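Local coordinates for protein member of s1p family of ribosomal proteins (Pyrococcus furiosus, PDB 5YH1) that probably acts as a manganese-dependent exonuclease on nucleic acids through its DHH domain, the part of the longer protein held in this chain, at residues P298-K301 / E302-K306; A257-I260 / D261-F265. All coordinates share one frame; numbering follows the deposited sequence.

Overall arrangement
Interactions 1 and 2 are short stretches of two helices, 286-311 and 250-267, and their centres lie about 12 Å apart. The helices touch here through side chains. NE2 of Q304 is 2.9 Å from OE1 of E258, and NZ of K303 is 3.1 Å from NE2 of H262, both probable hydrogen bonds. V300 packs on the H262 ring, its CG2 3.4 Å from CG. Interaction 2 is the one nearer the metal: the D261 side chain is about 10 Å from the manganese ion. Interaction 1 lies at the surface, away from that site, where R150 of the second subunit reaches E299 as well as E263.

Interaction 1: residues P298-K301 / E302-K306; sequences PEVK and EKQEK. With GOL (glycerol), chain E.
The carbonyl O of E299 is held by two donors. N of K303 reaches O of E299 at 3.1 Å, one turn along helix 286-311. A water 2.8 Å from O of E299 donates to it, and also to OE1 of E302. The backbone bond from N of E305 to O of K301 is 3.0 Å long, with an N-H...O angle of 165°. E299 and K303 are both extended and end at a glycerol. CG of E299 is anti to its backbone N (chi1 165°), which sets OE2 4.5 Å from NZ of K303, too far for a salt bridge. Glycerol O2 is modelled between them, but it is crowded by CE of K303, so its place is doubtful. K301 and E305 cross at an angle. CE of K301 is 3.4 Å from OE2 of E305, while NZ stays 4.1 Å from the same oxygen, so the charges are near but not paired. V300 and Q304 lie side by side, with CG1 of V300 3.7 Å from NE2 of Q304. That nitrogen also bonds to the hydroxyl of Y340. Any direct E299-K303 attraction is likely to be weak: R150 of the second subunit pairs with the carboxylate, and H262 and Y266 hold the ammonium.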
loop_
_atom_site.group_PDB
_atom_site.type_symbol
_atom_site.label_atom_id
_atom_site.label_comp_id
_atom_site.label_asym_id
_atom_site.label_seq_id
_atom_site.Cartn_x
_atom_site.Cartn_y
_atom_site.Cartn_z
ATOM N N PRO A 298 10.018 -24.065 12.659
ATOM C CA PRO A 298 10.431 -25.044 11.625
ATOM C C PRO A 298 10.241 -24.531 10.190
ATOM O O PRO A 298 11.072 -24.745 9.318
ATOM C CB PRO A 298 9.512 -26.248 11.889
ATOM C CG PRO A 298 9.148 -26.131 13.337
ATOM C CD PRO A 298 9.041 -24.647 13.599
ATOM N N GLU A 299 9.145 -23.838 9.978
ATOM C CA GLU A 299 8.834 -23.207 8.701
ATOM C C GLU A 299 9.893 -22.163 8.355
ATOM O O GLU A 299 10.386 -22.124 7.236
ATOM C CB GLU A 299 7.422 -22.620 8.823
ATOM C CG GLU A 299 6.946 -21.611 7.807
ATOM C CD GLU A 299 5.557 -21.098 8.172
ATOM O OE1 GLU A 299 4.776 -21.849 8.823
ATOM O OE2 GLU A 299 5.253 -19.933 7.839
ATOM N N VAL A 300 10.280 -21.353 9.335
ATOM C CA VAL A 300 11.327 -20.349 9.131
ATOM C C VAL A 300 12.666 -21.001 8.805
ATOM O O VAL A 300 13.368 -20.574 7.887
ATOM C CB VAL A 300 11.501 -19.448 10.375
ATOM C CG1 VAL A 300 12.626 -18.444 10.163
ATOM C CG2 VAL A 300 10.200 -18.729 10.687
ATOM N N LYS A 301 13.011 -22.036 9.565
ATOM C CA LYS A 301 14.255 -22.747 9.363
ATOM C C LYS A 301 14.312 -23.377 7.988
ATOM O O LYS A 301 15.353 -23.353 7.334
ATOM C CB LYS A 301 14.420 -23.833 10.431
ATOM C CG LYS A 301 15.681 -24.659 10.284
ATOM C CD LYS A 301 15.714 -25.778 11.312
ATOM C CE LYS A 301 17.111 -26.366 11.420
ATOM N NZ LYS A 301 17.092 -27.728 12.012
ATOM N N GLU A 302 13.205 -23.967 7.557
ATOM C CA GLU A 302 13.167 -24.615 6.255
ATOM C C GLU A 302 13.330 -23.604 5.117
ATOM O O GLU A 302 14.044 -23.873 4.151
ATOM C CB GLU A 302 11.874 -25.411 6.076
ATOM C CG GLU A 302 11.858 -26.263 4.813
ATOM C CD GLU A 302 10.568 -27.044 4.656
ATOM O OE1 GLU A 302 9.477 -26.438 4.747
ATOM O OE2 GLU A 302 10.640 -28.269 4.439
ATOM N N LYS A 303 12.684 -22.445 5.225
ATOM C CA LYS A 303 12.864 -21.395 4.212
ATOM C C LYS A 303 14.313 -20.956 4.103
ATOM O O LYS A 303 14.839 -20.809 3.005
ATOM C CB LYS A 303 12.031 -20.163 4.527
ATOM C CG LYS A 303 10.549 -20.326 4.293
ATOM C CD LYS A 303 9.851 -19.011 4.590
ATOM C CE LYS A 303 8.351 -19.177 4.546
ATOM N NZ LYS A 303 7.648 -17.866 4.589
ATOM N N GLN A 304 14.961 -20.740 5.242
ATOM C CA GLN A 304 16.361 -20.311 5.226
ATOM C C GLN A 304 17.270 -21.366 4.597
ATOM O O GLN A 304 18.123 -21.037 3.782
ATOM C CB GLN A 304 16.834 -19.938 6.630
ATOM C CG GLN A 304 16.156 -18.687 7.170
ATOM C CD GLN A 304 16.715 -18.230 8.508
ATOM O OE1 GLN A 304 17.766 -18.683 8.932
ATOM N NE2 GLN A 304 16.011 -17.326 9.172
ATOM N N GLU A 305 17.079 -22.633 4.963
ATOM C CA GLU A 305 17.884 -23.719 4.396
ATOM C C GLU A 305 17.682 -23.876 2.896
ATOM O O GLU A 305 18.643 -24.078 2.157
ATOM C CB GLU A 305 17.562 -25.048 5.084
ATOM C CG GLU A 305 18.103 -25.113 6.494
ATOM C CD GLU A 305 17.658 -26.348 7.250
ATOM O OE1 GLU A 305 16.659 -26.997 6.859
ATOM O OE2 GLU A 305 18.318 -26.658 8.257
ATOM N N LYS A 306 16.428 -23.788 2.463
ATOM C CA LYS A 306 16.080 -23.887 1.042
ATOM C C LYS A 306 16.744 -22.772 0.250
ATOM O O LYS A 306 17.376 -23.022 -0.773
ATOM C CB LYS A 306 14.562 -23.773 0.837
ATOM C CG LYS A 306 13.913 -24.966 0.168
ATOM C CD LYS A 306 13.466 -26.001 1.197
HETATM C C1 GOL E . 5.118 -21.497 4.446
HETATM O O1 GOL E . 6.432 -21.525 3.881
HETATM C C2 GOL E . 4.602 -20.087 4.800
HETATM O O2 GOL E . 5.645 -19.318 5.387
HETATM C C3 GOL E . 4.003 -19.345 3.595
HETATM O O3 GOL E . 2.560 -19.288 3.669
HETATM O O HOH W 1 8.989 -23.419 5.141
#

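Interaction 2: residues A257-I260 / D261-F265; sequences AEVI and DHEAF
A257 to A264 form continuous alpha helix within helix 250-267, with N of D261, H262, E263 and A264 each bonded to the carbonyl O four residues back. This helix belongs to the DHH domain and packs against helices 286-311 and 66-86. The bond from N of A264 to O of I260 is 2.8 Å long. N of E263 meets O of V259 at 2.9 Å, nearly straight, with an N-H...O angle of 171°. On that side of the helix V259 and E263 lie side by side and point the same way, CG1 of V259 4.1 Å from CG of E263. Both also pack on I296.

E263 then bends at chi2 (-55°), which brings its carboxylate back to its neighbour H262. The two form a His-carboxylate hydrogen bond: ND1 of H262 donates to OE1 of E263 at 2.7 Å. OE1 lies in the imidazole plane and is met nearly along its C-O axis, which helps fix the ring's rotation. OE2 of E263 forms a salt bridge with R150 of the second subunit. With an alanine at this position, ND1 of H262 would probably lose this acceptor, the imidazole would be freer to turn, and R150 would lose one of its two carboxylate partners here. K303 at NE2 is consistent with a proton on ND1, and Y340 meets the ring edge-to-face.

D261 belongs to the side nearer the metal site. CG lies beside its own backbone N (chi1 -67°), close to the turn before, with OD2 3.5 Å from O of A257; both are acceptors, so no bond joins them. OD1 bonds to the hydroxyl of T66. The D261 side chain is about 8 Å from those of the manganese ligands D67 and D229. At A264 the methyl sits against the preceding turn, CB 3.2 Å from O of I260.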
loop_
_atom_site.group_PDB
_atom_site.type_symbol
_atom_site.label_atom_id
_atom_site.label_comp_id
_atom_site.label_asym_id
_atom_site.label_seq_id
_atom_site.Cartn_x
_atom_site.Cartn_y
_atom_site.Cartn_z
ATOM N N ALA A 257 13.669 -14.964 18.357
ATOM C CA ALA A 257 14.121 -13.852 17.522
ATOM C C ALA A 257 13.848 -14.107 16.036
ATOM O O ALA A 257 13.399 -13.199 15.316
ATOM C CB ALA A 257 15.601 -13.566 17.740
ATOM N N GLU A 258 14.127 -15.326 15.576
ATOM C CA GLU A 258 13.917 -15.668 14.164
ATOM C C GLU A 258 12.438 -15.635 13.811
ATOM O O GLU A 258 12.068 -15.199 12.720
ATOM C CB GLU A 258 14.515 -17.030 13.818
ATOM C CG GLU A 258 16.044 -17.070 13.862
ATOM C CD GLU A 258 16.726 -16.408 12.671
ATOM O OE1 GLU A 258 16.053 -15.945 11.728
ATOM O OE2 GLU A 258 17.965 -16.355 12.676
ATOM N N VAL A 259 11.597 -16.087 14.735
ATOM C CA VAL A 259 10.155 -16.035 14.547
ATOM C C VAL A 259 9.647 -14.594 14.444
ATOM O O VAL A 259 8.849 -14.283 13.558
ATOM C CB VAL A 259 9.402 -16.799 15.648
ATOM C CG1 VAL A 259 7.914 -16.497 15.607
ATOM C CG2 VAL A 259 9.625 -18.301 15.497
ATOM N N ILE A 260 10.113 -13.719 15.329
ATOM C CA ILE A 260 9.679 -12.313 15.301
ATOM C C ILE A 260 10.028 -11.643 13.971
ATOM O O ILE A 260 9.168 -11.003 13.352
ATOM C CB ILE A 260 10.266 -11.501 16.465
ATOM C CG1 ILE A 260 9.636 -11.958 17.787
ATOM C CG2 ILE A 260 10.011 -10.014 16.259
ATOM C CD1 ILE A 260 10.390 -11.508 19.020
ATOM N N ASP A 261 11.275 -11.802 13.532
ATOM C CA ASP A 261 11.742 -11.171 12.294
ATOM C C ASP A 261 11.003 -11.718 11.060
ATOM O O ASP A 261 10.805 -10.994 10.083
ATOM C CB ASP A 261 13.258 -11.341 12.118
ATOM C CG ASP A 261 14.074 -10.577 13.171
ATOM O OD1 ASP A 261 13.589 -9.583 13.753
ATOM O OD2 ASP A 261 15.225 -10.972 13.416
ATOM N N HIS A 262 10.601 -12.988 11.115
ATOM C CA HIS A 262 9.849 -13.615 10.032
ATOM C C HIS A 262 8.415 -13.080 10.011
ATOM O O HIS A 262 7.978 -12.518 9.018
ATOM C CB HIS A 262 9.868 -15.141 10.185
ATOM C CG HIS A 262 9.051 -15.870 9.169
ATOM N ND1 HIS A 262 7.709 -16.135 9.343
ATOM C CD2 HIS A 262 9.392 -16.417 7.979
ATOM C CE1 HIS A 262 7.259 -16.807 8.298
ATOM N NE2 HIS A 262 8.260 -16.987 7.457
ATOM N N GLU A 263 7.702 -13.225 11.123
ATOM C CA GLU A 263 6.336 -12.722 11.201
ATOM C C GLU A 263 6.240 -11.217 10.892
ATOM O O GLU A 263 5.325 -10.787 10.181
ATOM C CB GLU A 263 5.689 -13.039 12.561
ATOM C CG GLU A 263 5.586 -14.524 12.891
ATOM C CD GLU A 263 4.871 -15.344 11.822
ATOM O OE1 GLU A 263 5.555 -15.917 10.943
ATOM O OE2 GLU A 263 3.625 -15.431 11.866
ATOM N N ALA A 264 7.171 -10.422 11.412
ATOM C CA ALA A 264 7.123 -8.966 11.196
ATOM C C ALA A 264 7.339 -8.581 9.732
ATOM O O ALA A 264 6.852 -7.546 9.285
ATOM C CB ALA A 264 8.131 -8.245 12.082
ATOM N N PHE A 265 8.093 -9.393 9.004
ATOM C CA PHE A 265 8.236 -9.223 7.564
ATOM C C PHE A 265 6.869 -9.279 6.872
ATOM O O PHE A 265 6.591 -8.490 5.976
ATOM C CB PHE A 265 9.178 -10.298 6.992
ATOM C CG PHE A 265 9.311 -10.257 5.492
ATOM C CD1 PHE A 265 10.284 -9.472 4.890
ATOM C CD2 PHE A 265 8.463 -11.010 4.682
ATOM C CE1 PHE A 265 10.408 -9.433 3.507
ATOM C CE2 PHE A 265 8.573 -10.963 3.299
ATOM C CZ PHE A 265 9.546 -10.175 2.712
#